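PDB 5H9D: farnesyl pyrophosphate synthetase from Staphylococcus aureus, which probably makes heptaprenyl diphosphate by magnesium-dependent prenyl chain elongation, as a member of the FPP/GGPP synthase family. Local coordinates for residues N153-I158 and K251-R256; D228-H233 and K262-C267; K12-L17 and G40-P45; L95-K100 and T104-T109; I159-R164 and I208-D213. All coordinates share one frame; numbering follows the deposited sequence.

Contact 1. Residues N153-I158 and K251-R256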
# COMPACT_ATOMS: atom_id res chain seq x y z
N ASN A 153 17.79 8.90 12.89
CA ASN A 153 18.91 9.53 12.20
C ASN A 153 18.81 11.03 12.38
O ASN A 153 18.06 11.69 11.67
CB ASN A 153 18.85 9.24 10.70
CG ASN A 153 20.08 9.73 9.99
OD1 ASN A 153 20.57 10.84 10.25
ND2 ASN A 153 20.61 8.91 9.07
N SER A 154 19.58 11.57 13.31
CA SER A 154 19.55 13.00 13.59
C SER A 154 20.35 13.85 12.62
O SER A 154 20.52 15.04 12.84
CB SER A 154 20.08 13.24 15.00
OG SER A 154 21.27 12.50 15.20
N GLN A 155 20.84 13.25 11.55
CA GLN A 155 21.64 14.00 10.58
C GLN A 155 20.91 14.25 9.26
O GLN A 155 21.45 14.85 8.33
CB GLN A 155 22.95 13.24 10.34
CG GLN A 155 23.60 12.70 11.63
CD GLN A 155 23.99 13.80 12.63
OE1 GLN A 155 23.66 13.71 13.82
NE2 GLN A 155 24.69 14.83 12.14
N GLN A 156 19.67 13.82 9.19
CA GLN A 156 18.91 13.98 7.99
C GLN A 156 18.53 15.45 7.74
O GLN A 156 18.42 16.25 8.67
CB GLN A 156 17.69 13.08 8.05
CG GLN A 156 16.57 13.65 8.85
CD GLN A 156 15.26 13.55 8.10
OE1 GLN A 156 15.24 13.32 6.88
NE2 GLN A 156 14.16 13.71 8.83
N THR A 157 18.31 15.79 6.48
CA THR A 157 17.97 17.15 6.09
C THR A 157 16.46 17.42 5.80
O THR A 157 15.66 16.51 5.52
CB THR A 157 18.83 17.54 4.86
OG1 THR A 157 19.03 18.96 4.84
CG2 THR A 157 18.16 17.09 3.56
N ILE A 158 16.07 18.69 5.88
CA ILE A 158 14.68 19.06 5.62
C ILE A 158 14.26 18.72 4.19
O ILE A 158 13.21 18.11 3.98
CB ILE A 158 14.43 20.55 5.90
CG1 ILE A 158 14.31 20.75 7.41
CG2 ILE A 158 13.17 21.01 5.19
CD1 ILE A 158 13.95 22.12 7.82
N LYS A 251 21.14 16.94 21.64
CA LYS A 251 20.20 16.20 22.47
C LYS A 251 19.46 15.17 21.62
O LYS A 251 18.96 14.16 22.14
CB LYS A 251 19.22 17.16 23.13
CG LYS A 251 18.31 16.50 24.15
CD LYS A 251 17.70 17.54 25.08
CE LYS A 251 16.63 16.92 25.97
NZ LYS A 251 17.20 15.83 26.82
N ILE A 252 19.41 15.42 20.31
CA ILE A 252 18.76 14.52 19.37
C ILE A 252 19.75 13.52 18.80
O ILE A 252 19.40 12.38 18.53
CB ILE A 252 18.05 15.31 18.23
CG1 ILE A 252 16.85 16.08 18.82
CG2 ILE A 252 17.59 14.36 17.12
CD1 ILE A 252 15.78 15.19 19.44
N GLU A 253 21.00 13.95 18.62
CA GLU A 253 22.05 13.08 18.11
C GLU A 253 22.24 11.87 19.01
O GLU A 253 22.65 10.82 18.55
CB GLU A 253 23.40 13.80 18.04
CG GLU A 253 23.62 14.83 16.94
CD GLU A 253 25.10 15.18 16.79
OE1 GLU A 253 25.88 14.98 17.76
OE2 GLU A 253 25.50 15.67 15.70
N GLN A 254 21.98 12.02 20.31
CA GLN A 254 22.19 10.92 21.25
C GLN A 254 20.94 10.11 21.50
O GLN A 254 20.95 9.23 22.36
CB GLN A 254 22.65 11.44 22.62
CG GLN A 254 23.70 12.53 22.63
CD GLN A 254 25.00 12.11 21.98
OE1 GLN A 254 25.63 11.15 22.40
NE2 GLN A 254 25.41 12.85 20.96
N LEU A 255 19.87 10.40 20.76
CA LEU A 255 18.60 9.72 21.01
C LEU A 255 18.28 8.46 20.20
O LEU A 255 18.38 8.46 18.99
CB LEU A 255 17.47 10.75 20.84
CG LEU A 255 16.08 10.49 21.44
CD1 LEU A 255 16.17 10.45 22.97
CD2 LEU A 255 15.14 11.59 21.01
N ARG A 256 17.90 7.40 20.90
CA ARG A 256 17.51 6.13 20.27
C ARG A 256 16.59 5.31 21.14
O ARG A 256 16.44 5.57 22.34
CB ARG A 256 18.72 5.27 19.86
CG ARG A 256 20.02 5.43 20.66
CD ARG A 256 19.97 4.77 22.02
NE ARG A 256 21.21 5.05 22.74
CZ ARG A 256 21.42 4.78 24.03
NH1 ARG A 256 20.47 4.21 24.76
NH2 ARG A 256 22.59 5.10 24.57
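The side-chain amide of Q155 and the carboxylate of E253 lie near each other, with planes 58° apart. They are neither stacked nor coplanar, and the two side chains cross at about a right angle. Q155 sits in a type I beta turn, N153 to Q156, which leads out of helix 127-150 towards helix 158-183. E253 is the last helical residue of helix 246-253. The contact therefore sets a turn against the end of a helix, in the all-alpha isoprenoid synthase fold.

S154 makes the closer packing. Its CB lies 3.5 Å from CG2 of I252, the branch anti to the backbone N. Its OG stands between the backbone N and the carbonyl carbon (chi1 47°). From there it lies over the E253 backbone, near CA, and 3.7 Å from E253 CG. S154 and I252 are buried, while Q155 is exposed. I252 also packs on C267 of helix 261-272, and this ties the helix end to the next helix in the chain. Q156, the last residue of the turn, touches L239 of helix 236-243. The turn is held from within by an Asx turn: N153 OD1 accepts from Q155 N at 2.8 Å, in the carbonyl plane, with an N-H...O angle of 149°.

Contact 2. Residues D228-H233 and K262-C267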
# COMPACT_ATOMS: atom_id res chain seq x y z
N ASP A 228 5.77 9.78 17.40
CA ASP A 228 6.67 9.71 16.24
C ASP A 228 8.14 9.81 16.62
O ASP A 228 8.99 9.28 15.92
CB ASP A 228 6.37 10.83 15.25
CG ASP A 228 5.05 10.65 14.56
OD1 ASP A 228 4.72 9.49 14.20
OD2 ASP A 228 4.34 11.66 14.36
N LEU A 229 8.44 10.50 17.71
CA LEU A 229 9.81 10.66 18.15
C LEU A 229 10.21 9.42 18.95
O LEU A 229 11.37 9.00 18.92
CB LEU A 229 9.93 11.91 19.00
CG LEU A 229 11.34 12.26 19.45
CD1 LEU A 229 12.22 12.41 18.24
CD2 LEU A 229 11.31 13.54 20.27
N LEU A 230 9.24 8.84 19.65
CA LEU A 230 9.51 7.65 20.45
C LEU A 230 9.87 6.52 19.51
O LEU A 230 10.51 5.56 19.92
CB LEU A 230 8.29 7.30 21.30
CG LEU A 230 8.06 8.37 22.37
CD1 LEU A 230 6.61 8.43 22.83
CD2 LEU A 230 8.98 8.07 23.52
N ASN A 231 9.47 6.64 18.25
CA ASN A 231 9.78 5.62 17.26
C ASN A 231 10.92 6.08 16.38
O ASN A 231 11.21 5.45 15.37
CB ASN A 231 8.57 5.33 16.38
CG ASN A 231 7.55 4.46 17.07
OD1 ASN A 231 7.31 4.62 18.27
ND2 ASN A 231 6.92 3.56 16.31
N GLY A 232 11.55 7.18 16.76
CA GLY A 232 12.68 7.68 15.99
C GLY A 232 12.42 8.57 14.78
O GLY A 232 13.39 9.03 14.19
N HIS A 233 11.16 8.80 14.41
CA HIS A 233 10.79 9.65 13.26
C HIS A 233 11.03 11.13 13.54
O HIS A 233 10.30 11.75 14.32
CB HIS A 233 9.33 9.48 12.91
CG HIS A 233 8.95 8.07 12.62
ND1 HIS A 233 9.38 7.40 11.49
CD2 HIS A 233 8.21 7.18 13.33
CE1 HIS A 233 8.92 6.17 11.52
NE2 HIS A 233 8.21 6.00 12.62
N LYS A 262 12.48 9.59 29.90
CA LYS A 262 12.58 10.99 30.32
C LYS A 262 13.39 11.87 29.37
O LYS A 262 13.20 13.10 29.34
CB LYS A 262 13.14 11.10 31.74
CG LYS A 262 12.41 12.14 32.59
CD LYS A 262 12.77 11.98 34.07
CE LYS A 262 11.79 12.74 34.97
NZ LYS A 262 10.38 12.25 34.82
N GLU A 263 14.31 11.28 28.62
CA GLU A 263 15.09 12.08 27.68
C GLU A 263 14.10 12.41 26.57
O GLU A 263 14.13 13.49 25.98
CB GLU A 263 16.31 11.30 27.16
CG GLU A 263 17.64 11.78 27.78
CD GLU A 263 18.20 13.05 27.13
OE1 GLU A 263 18.91 13.82 27.82
OE2 GLU A 263 17.96 13.27 25.92
N PHE A 264 13.21 11.46 26.30
CA PHE A 264 12.19 11.64 25.29
C PHE A 264 11.20 12.71 25.77
O PHE A 264 10.96 13.71 25.08
CB PHE A 264 11.46 10.33 25.07
CG PHE A 264 12.11 9.45 24.05
CD1 PHE A 264 12.07 9.80 22.71
CD2 PHE A 264 12.74 8.28 24.42
CE1 PHE A 264 12.64 8.99 21.75
CE2 PHE A 264 13.32 7.46 23.47
CZ PHE A 264 13.27 7.81 22.13
N GLU A 265 10.62 12.49 26.95
CA GLU A 265 9.68 13.46 27.50
C GLU A 265 10.31 14.84 27.40
O GLU A 265 9.67 15.79 26.94
CB GLU A 265 9.39 13.13 28.97
CG GLU A 265 8.30 12.09 29.20
CD GLU A 265 6.95 12.72 29.52
OE1 GLU A 265 6.02 11.97 29.90
OE2 GLU A 265 6.82 13.96 29.40
N GLU A 266 11.56 14.96 27.83
CA GLU A 266 12.27 16.23 27.80
C GLU A 266 12.24 16.84 26.40
O GLU A 266 11.95 18.02 26.24
CB GLU A 266 13.72 16.05 28.28
CG GLU A 266 14.04 16.86 29.54
CD GLU A 266 15.42 17.51 29.50
OE1 GLU A 266 15.71 18.22 28.51
OE2 GLU A 266 16.20 17.33 30.46
N CYS A 267 12.54 16.01 25.39
CA CYS A 267 12.55 16.44 24.00
C CYS A 267 11.18 16.86 23.49
O CYS A 267 11.03 17.95 22.97
CB CYS A 267 13.09 15.33 23.09
SG CYS A 267 14.88 15.31 22.98
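F264 packs against L229 and L230. CD2 of L230 lies over one face of the ring, 3.8 Å from its centroid and 24° off the normal. This is a CH-pi contact. The methyl is displaced towards the CB side of the ring, and its nearest ring atom is CG at 3.5 Å. At the ring edge, near the plane, the backbone O of L229 faces CE1. The L229 side chain takes another course. With CG anti to the backbone N (chi1 -176°), it extends towards helix 261-272. Its CG comes within 4.1 Å of F264 CD1, and its CD2 packs on C267 CB at 3.8 Å.

The next shell fixes the backbone that carries these leucines. Helix 227-230 ends here, and the chain leaves it through G232, which has a positive phi. G232 N bonds to L229 O at 2.8 Å, and H233 N bonds weakly to D228 O. This is the pattern of a Schellman motif. Farther out, F152 and L255 also pack on F264, and F248 and I252 touch C267.

No hydrogen bond joins the two segments. The side-chain contacts are apolar and largely buried, and the one polar atom at the ring edge, L229 O, is already bonded to G232 N. The association of this helix end with helix 261-272 therefore rests mainly on packing around the F264 ring.

Contact 3. Residues K12-L17 and G40-P45. With PO4 (phosphate ion), chain G.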
# COMPACT_ATOMS: atom_id res chain seq x y z
N LYS A 12 -22.19 6.46 -1.10
CA LYS A 12 -22.24 5.59 -2.25
C LYS A 12 -20.90 4.88 -2.38
O LYS A 12 -20.85 3.72 -2.75
CB LYS A 12 -22.58 6.40 -3.49
CG LYS A 12 -23.79 7.27 -3.27
CD LYS A 12 -24.75 7.25 -4.42
CE LYS A 12 -24.30 8.13 -5.54
NZ LYS A 12 -25.41 8.30 -6.53
N VAL A 13 -19.82 5.57 -2.05
CA VAL A 13 -18.53 4.89 -2.13
C VAL A 13 -18.37 3.91 -0.96
O VAL A 13 -17.76 2.86 -1.11
CB VAL A 13 -17.35 5.90 -2.15
CG1 VAL A 13 -16.04 5.17 -1.96
CG2 VAL A 13 -17.32 6.62 -3.50
N GLU A 14 -18.95 4.23 0.18
CA GLU A 14 -18.85 3.39 1.37
C GLU A 14 -19.63 2.08 1.25
O GLU A 14 -19.27 1.07 1.84
CB GLU A 14 -19.37 4.18 2.58
CG GLU A 14 -19.01 3.60 3.92
CD GLU A 14 -17.52 3.70 4.18
OE1 GLU A 14 -17.07 3.27 5.26
OE2 GLU A 14 -16.81 4.23 3.29
N GLN A 15 -20.72 2.12 0.50
CA GLN A 15 -21.59 0.97 0.28
C GLN A 15 -20.99 0.03 -0.73
O GLN A 15 -21.21 -1.18 -0.67
CB GLN A 15 -22.95 1.46 -0.16
CG GLN A 15 -23.82 1.80 1.01
CD GLN A 15 -25.01 2.64 0.65
OE1 GLN A 15 -25.57 2.54 -0.44
NE2 GLN A 15 -25.43 3.49 1.58
N ARG A 16 -20.21 0.60 -1.65
CA ARG A 16 -19.49 -0.12 -2.69
C ARG A 16 -18.26 -0.75 -2.02
O ARG A 16 -17.77 -1.80 -2.46
CB ARG A 16 -19.07 0.87 -3.78
CG ARG A 16 -19.74 0.65 -5.14
CD ARG A 16 -19.90 1.92 -5.98
NE ARG A 16 -21.15 2.57 -5.59
CZ ARG A 16 -22.08 3.02 -6.43
NH1 ARG A 16 -21.90 2.90 -7.74
NH2 ARG A 16 -23.20 3.56 -5.95
N LEU A 17 -17.77 -0.13 -0.96
CA LEU A 17 -16.64 -0.67 -0.22
C LEU A 17 -17.11 -1.85 0.61
O LEU A 17 -16.40 -2.84 0.74
CB LEU A 17 -16.03 0.36 0.72
CG LEU A 17 -14.91 1.20 0.13
CD1 LEU A 17 -14.64 2.35 1.09
CD2 LEU A 17 -13.66 0.36 -0.13
N GLY A 40 -12.59 6.06 9.18
CA GLY A 40 -11.69 7.18 9.01
C GLY A 40 -12.41 8.20 8.14
O GLY A 40 -13.56 8.01 7.80
N LYS A 41 -11.72 9.27 7.73
CA LYS A 41 -12.36 10.33 6.95
C LYS A 41 -12.56 10.18 5.46
O LYS A 41 -13.07 11.09 4.81
CB LYS A 41 -11.64 11.66 7.22
CG LYS A 41 -10.11 11.53 7.34
CD LYS A 41 -9.46 12.79 7.89
CE LYS A 41 -7.99 12.59 8.12
NZ LYS A 41 -7.71 11.57 9.16
N ARG A 42 -12.16 9.05 4.89
CA ARG A 42 -12.37 8.83 3.48
C ARG A 42 -11.98 10.03 2.61
O ARG A 42 -12.69 10.37 1.66
CB ARG A 42 -13.85 8.52 3.26
CG ARG A 42 -14.40 7.46 4.18
CD ARG A 42 -13.84 6.08 3.84
NE ARG A 42 -14.45 5.05 4.68
CZ ARG A 42 -14.13 4.83 5.95
NH1 ARG A 42 -13.21 5.56 6.54
NH2 ARG A 42 -14.74 3.88 6.63
N VAL A 43 -10.85 10.66 2.92
CA VAL A 43 -10.42 11.82 2.12
C VAL A 43 -10.07 11.44 0.68
O VAL A 43 -10.52 12.12 -0.23
CB VAL A 43 -9.23 12.57 2.81
CG1 VAL A 43 -9.03 12.02 4.19
CG2 VAL A 43 -7.93 12.45 2.02
N ARG A 44 -9.30 10.37 0.47
CA ARG A 44 -8.91 9.93 -0.88
C ARG A 44 -10.15 9.75 -1.78
O ARG A 44 -10.21 10.31 -2.87
CB ARG A 44 -8.09 8.63 -0.81
CG ARG A 44 -6.57 8.82 -0.89
CD ARG A 44 -5.76 7.96 0.09
NE ARG A 44 -6.01 8.38 1.46
CZ ARG A 44 -5.07 8.74 2.32
NH1 ARG A 44 -3.80 8.76 1.96
NH2 ARG A 44 -5.40 9.09 3.55
N PRO A 45 -11.14 8.95 -1.34
CA PRO A 45 -12.33 8.80 -2.19
C PRO A 45 -12.95 10.16 -2.47
O PRO A 45 -13.44 10.41 -3.57
CB PRO A 45 -13.24 7.93 -1.33
CG PRO A 45 -12.26 7.05 -0.64
CD PRO A 45 -11.17 7.98 -0.24
P PO4 G . -7.15 7.64 8.81
O1 PO4 G . -6.72 9.05 9.03
O2 PO4 G . -8.32 7.61 7.89
O3 PO4 G . -6.02 6.87 8.22
O4 PO4 G . -7.52 7.02 10.12
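R42 NH2 donates to E14 OE1 at 2.8 Å, with an N-H...O angle of 147°. R42 NE donates to E14 OE2 at 2.9 Å. The guanidinium thus grips the carboxylate side-on, one nitrogen to each oxygen, and both oxygens are met on their syn sides. The planes are 37° apart, so the paired groups are twisted. E14 reaches the arginine through a bend at chi2 (68°). L36 of helix 26-38 packs on both E14 and R42.

R42 belongs to the GKRxRP sequence of the trans-prenyltransferases and stands at the N-cap position of helix 43-51. The salt bridge joins that helix start to helix 6-20. Beside it, V13 CG1 packs on P45 CB at 4.0 Å.

One residue earlier, K41 NZ donates a hydrogen bond to O1 of a phosphate ion at 2.7 Å. G40 CA lies 3.6 Å from O2 of the same ion. The phosphate probably came from the crystallisation liquor. Its place is consistent with the diphosphate site to which this sequence contributes in relatives.

Contact 4. Residues L95-K100 and T104-T109. With PO4 (phosphate ion), chain H.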
# COMPACT_ATOMS: atom_id res chain seq x y z
N LEU A 95 -9.14 -2.11 18.24
CA LEU A 95 -7.97 -2.95 18.09
C LEU A 95 -7.49 -3.12 16.65
O LEU A 95 -8.29 -3.34 15.73
CB LEU A 95 -8.27 -4.35 18.65
CG LEU A 95 -8.50 -4.58 20.14
CD1 LEU A 95 -9.15 -5.94 20.36
CD2 LEU A 95 -7.14 -4.44 20.87
N THR A 96 -6.19 -3.07 16.46
CA THR A 96 -5.67 -3.25 15.12
C THR A 96 -5.90 -4.73 14.84
O THR A 96 -6.05 -5.50 15.78
CB THR A 96 -4.17 -2.86 15.06
OG1 THR A 96 -3.43 -3.57 16.05
CG2 THR A 96 -4.02 -1.39 15.33
N ILE A 97 -5.95 -5.12 13.57
CA ILE A 97 -6.22 -6.51 13.24
C ILE A 97 -5.22 -7.44 13.89
O ILE A 97 -5.57 -8.44 14.49
CB ILE A 97 -6.23 -6.75 11.70
CG1 ILE A 97 -7.17 -5.75 11.03
CG2 ILE A 97 -6.72 -8.17 11.37
CD1 ILE A 97 -8.53 -5.80 11.56
N SER A 98 -3.95 -7.12 13.75
CA SER A 98 -2.88 -7.93 14.35
C SER A 98 -3.17 -8.22 15.83
O SER A 98 -2.76 -9.24 16.34
CB SER A 98 -1.55 -7.22 14.18
OG SER A 98 -1.80 -5.86 13.78
N LYS A 99 -3.89 -7.35 16.52
CA LYS A 99 -4.19 -7.59 17.93
C LYS A 99 -5.52 -8.24 18.22
O LYS A 99 -5.66 -8.91 19.24
CB LYS A 99 -4.07 -6.31 18.77
CG LYS A 99 -2.64 -5.94 19.10
CD LYS A 99 -2.57 -5.09 20.35
CE LYS A 99 -1.12 -4.73 20.66
NZ LYS A 99 -0.27 -5.96 20.54
N LYS A 100 -6.50 -8.05 17.34
CA LYS A 100 -7.82 -8.64 17.52
C LYS A 100 -7.77 -10.10 17.10
O LYS A 100 -8.53 -10.90 17.57
CB LYS A 100 -8.84 -7.90 16.67
CG LYS A 100 -10.25 -7.96 17.17
CD LYS A 100 -11.18 -7.24 16.21
CE LYS A 100 -12.54 -6.97 16.85
NZ LYS A 100 -13.01 -8.11 17.71
N THR A 104 -0.50 -13.17 11.36
CA THR A 104 -0.71 -13.82 10.07
C THR A 104 -1.95 -13.24 9.42
O THR A 104 -1.97 -12.95 8.23
CB THR A 104 -0.94 -15.36 10.18
OG1 THR A 104 0.08 -15.98 11.00
CG2 THR A 104 -0.89 -15.97 8.79
N THR A 105 -2.99 -13.08 10.22
CA THR A 105 -4.24 -12.55 9.73
C THR A 105 -4.10 -11.17 9.09
O THR A 105 -4.54 -10.96 7.96
CB THR A 105 -5.28 -12.49 10.86
OG1 THR A 105 -5.52 -13.81 11.35
CG2 THR A 105 -6.59 -11.91 10.38
N ALA A 106 -3.47 -10.23 9.81
CA ALA A 106 -3.28 -8.85 9.33
C ALA A 106 -2.48 -8.78 8.05
O ALA A 106 -2.76 -7.98 7.18
CB ALA A 106 -2.59 -8.01 10.41
N ILE A 107 -1.47 -9.60 7.93
CA ILE A 107 -0.68 -9.60 6.72
C ILE A 107 -1.58 -10.07 5.58
O ILE A 107 -1.59 -9.48 4.51
CB ILE A 107 0.56 -10.50 6.90
CG1 ILE A 107 1.58 -9.79 7.78
CG2 ILE A 107 1.19 -10.84 5.57
CD1 ILE A 107 2.79 -10.66 8.12
N LEU A 108 -2.35 -11.11 5.83
CA LEU A 108 -3.23 -11.67 4.85
C LEU A 108 -4.32 -10.69 4.46
O LEU A 108 -4.66 -10.57 3.26
CB LEU A 108 -3.85 -12.98 5.35
CG LEU A 108 -2.97 -14.24 5.36
CD1 LEU A 108 -3.81 -15.36 5.92
CD2 LEU A 108 -2.49 -14.63 3.95
N THR A 109 -4.85 -9.97 5.46
CA THR A 109 -5.92 -9.01 5.18
C THR A 109 -5.40 -7.91 4.27
O THR A 109 -6.08 -7.50 3.33
CB THR A 109 -6.53 -8.41 6.48
OG1 THR A 109 -6.94 -9.46 7.37
CG2 THR A 109 -7.79 -7.64 6.15
P PO4 H . -13.69 -5.35 20.06
O1 PO4 H . -15.00 -5.31 19.36
O2 PO4 H . -13.47 -6.70 20.63
O3 PO4 H . -12.61 -5.04 19.09
O4 PO4 H . -13.68 -4.34 21.16
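I97 faces helix 103-121 from CB outward. Its CB lies 4.1 Å from A106 CB. The touching then runs into the CG2 branch, anti to the backbone N, and ends on that methyl. CG2 meets T105 CG2 at 3.9 Å, lies close to A106 CA, and comes within 4.2 Å of T109 OG1. This methyl therefore rests across residues T105, A106 and T109, on one side of the helix. The side chains of I97 and T105 cross at about a right angle.

S98 takes the adjoining place. Its CB is 4.0 Å from A106 CB, and the A106 methyl also lies 3.7 Å from the S98 backbone N. S98 and A106 have the nearest CA atoms, 5.1 Å apart.

The contact joins two consecutive helices across a short connection: helix 97-100 packs against the first turns of helix 103-121. V80 and V84 of helix 62-85 pack on A106. T104 and T105 touch H112 and H113 of the neighbouring subunit 1 chain, so the contact borders the heterodimer interface.

T105 offers I97 its CG2 methyl, and its OG1 is bonded to D102. T109 OG1 lies near I97 but donates to T105 O at 2.9 Å. The contact between the two segments is apolar packing without a hydrogen bond. The connection adds polar bonds through D102, which accepts from T105 OG1 and T104 N.

Contact 5. Residues I159-R164 and I208-D213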
# COMPACT_ATOMS: atom_id res chain seq x y z
N ILE A 159 15.07 19.10 3.22
CA ILE A 159 14.77 18.80 1.83
C ILE A 159 14.49 17.30 1.72
O ILE A 159 13.72 16.83 0.87
CB ILE A 159 15.98 19.21 0.91
CG1 ILE A 159 15.48 19.78 -0.42
CG2 ILE A 159 16.91 18.04 0.69
CD1 ILE A 159 14.93 18.77 -1.35
N ASN A 160 15.10 16.54 2.63
CA ASN A 160 14.94 15.09 2.62
C ASN A 160 13.69 14.62 3.41
O ASN A 160 13.16 13.54 3.15
CB ASN A 160 16.22 14.46 3.18
CG ASN A 160 16.24 12.96 3.04
OD1 ASN A 160 16.33 12.41 1.93
ND2 ASN A 160 16.17 12.27 4.19
N TYR A 161 13.22 15.43 4.36
CA TYR A 161 12.03 15.08 5.12
C TYR A 161 10.84 15.29 4.20
O TYR A 161 9.89 14.53 4.24
CB TYR A 161 11.91 15.92 6.40
CG TYR A 161 10.49 16.11 6.87
CD1 TYR A 161 9.64 17.05 6.24
CD2 TYR A 161 9.94 15.29 7.86
CE1 TYR A 161 8.32 17.15 6.56
CE2 TYR A 161 8.59 15.38 8.20
CZ TYR A 161 7.78 16.32 7.54
OH TYR A 161 6.42 16.41 7.77
N LEU A 162 10.90 16.32 3.37
CA LEU A 162 9.83 16.64 2.42
C LEU A 162 9.65 15.56 1.34
O LEU A 162 8.53 15.22 0.93
CB LEU A 162 10.13 17.97 1.71
CG LEU A 162 10.06 19.22 2.57
CD1 LEU A 162 10.25 20.39 1.66
CD2 LEU A 162 8.73 19.33 3.32
N ARG A 163 10.78 15.03 0.89
CA ARG A 163 10.80 14.00 -0.13
C ARG A 163 10.16 12.74 0.48
O ARG A 163 9.52 11.94 -0.22
CB ARG A 163 12.26 13.79 -0.55
CG ARG A 163 12.52 12.91 -1.77
CD ARG A 163 13.76 13.39 -2.52
NE ARG A 163 14.85 13.74 -1.62
CZ ARG A 163 15.91 14.47 -1.97
NH1 ARG A 163 16.02 14.92 -3.22
NH2 ARG A 163 16.85 14.78 -1.07
N ARG A 164 10.29 12.62 1.80
CA ARG A 164 9.76 11.49 2.56
C ARG A 164 8.27 11.59 2.79
O ARG A 164 7.59 10.56 2.85
CB ARG A 164 10.49 11.37 3.92
CG ARG A 164 10.29 10.03 4.68
CD ARG A 164 11.33 9.82 5.82
NE ARG A 164 10.99 10.60 7.02
CZ ARG A 164 11.85 11.34 7.72
NH1 ARG A 164 13.13 11.42 7.35
NH2 ARG A 164 11.43 12.04 8.76
N ILE A 208 0.69 18.58 8.93
CA ILE A 208 -0.22 18.80 10.04
C ILE A 208 -0.19 17.63 11.01
O ILE A 208 -0.13 17.85 12.21
CB ILE A 208 -1.64 19.12 9.53
CG1 ILE A 208 -1.69 20.60 9.17
CG2 ILE A 208 -2.70 18.77 10.57
CD1 ILE A 208 -2.68 20.93 8.08
N ASP A 209 -0.23 16.40 10.51
CA ASP A 209 -0.14 15.23 11.40
C ASP A 209 1.07 15.38 12.35
O ASP A 209 0.95 15.21 13.56
CB ASP A 209 0.09 13.95 10.59
CG ASP A 209 -1.18 13.32 10.08
OD1 ASP A 209 -1.99 14.02 9.42
OD2 ASP A 209 -1.35 12.11 10.32
N ASP A 210 2.24 15.68 11.78
CA ASP A 210 3.46 15.80 12.55
C ASP A 210 3.40 16.87 13.58
O ASP A 210 4.00 16.76 14.64
CB ASP A 210 4.67 16.01 11.64
CG ASP A 210 4.88 14.85 10.69
OD1 ASP A 210 4.30 13.75 10.92
OD2 ASP A 210 5.65 15.04 9.72
N VAL A 211 2.68 17.93 13.28
CA VAL A 211 2.58 18.97 14.27
C VAL A 211 1.65 18.46 15.37
O VAL A 211 1.97 18.58 16.55
CB VAL A 211 2.05 20.29 13.68
CG1 VAL A 211 1.92 21.33 14.77
CG2 VAL A 211 2.99 20.78 12.61
N LEU A 212 0.53 17.85 14.99
CA LEU A 212 -0.43 17.34 15.96
C LEU A 212 0.06 16.18 16.80
O LEU A 212 -0.67 15.63 17.62
CB LEU A 212 -1.72 16.92 15.26
CG LEU A 212 -2.64 17.95 14.60
CD1 LEU A 212 -3.85 17.20 14.03
CD2 LEU A 212 -3.05 19.00 15.58
N ASP A 213 1.30 15.77 16.61
CA ASP A 213 1.79 14.66 17.38
C ASP A 213 2.41 15.20 18.67
O ASP A 213 2.68 14.45 19.60
CB ASP A 213 2.82 13.86 16.56
CG ASP A 213 2.80 12.38 16.88
OD1 ASP A 213 3.46 11.96 17.86
OD2 ASP A 213 2.08 11.63 16.16
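Y161 directs its ring towards D210 with CG anti to the backbone N (chi1 153°). D210 has CG beside its backbone N (chi1 -62°), and its carboxylate comes to meet the phenol from the opposite direction. D210 lies in the DDxxD sequence D209-D213, the second aspartate-rich motif of the isoprenoid synthase fold. In relatives this motif binds magnesium and the substrate diphosphate. Its bond to Y161 joins helix 188-215 to helix 158-183. The nearest CA atoms, those of Y161 and D210, are 11.4 Å apart, and these two side chains make the whole contact, which is buried.

T235 packs on both residues, and L236 and L239 lie against Y161. D210 OD1 has a weak hydrogen bond from Q206 NE2. R164 NH2 is 6.6 Å from D210 OD2, with opposite charges near but not in contact. The carboxylate stands 69° from the ring plane. Y161 OH donates to D210 OD2 at 2.5 Å, reaching that oxygen nearly along its C-O axis, with OD2 in the plane of the ring.

Contacts 1 and 2 touch through the consecutive helices 246-253 and 261-272, where K251 forms a salt bridge with E263. Contact 1 is partly buried, and contact 2 is buried with apolar side chains. Contact 5 lies nearer the chain centre and touches both, through Q156 near R164 and through D213 OD1 and D228 N. Its single hydrogen bond differs from the packing of contact 2. Contacts 3 and 4 are separate from this group. Contact 3 combines a buried salt bridge with apolar packing, while contact 4 is buried, apolar and borders the other subunit. Contacts 3 and 5 come within about 6 Å at their nearest atoms.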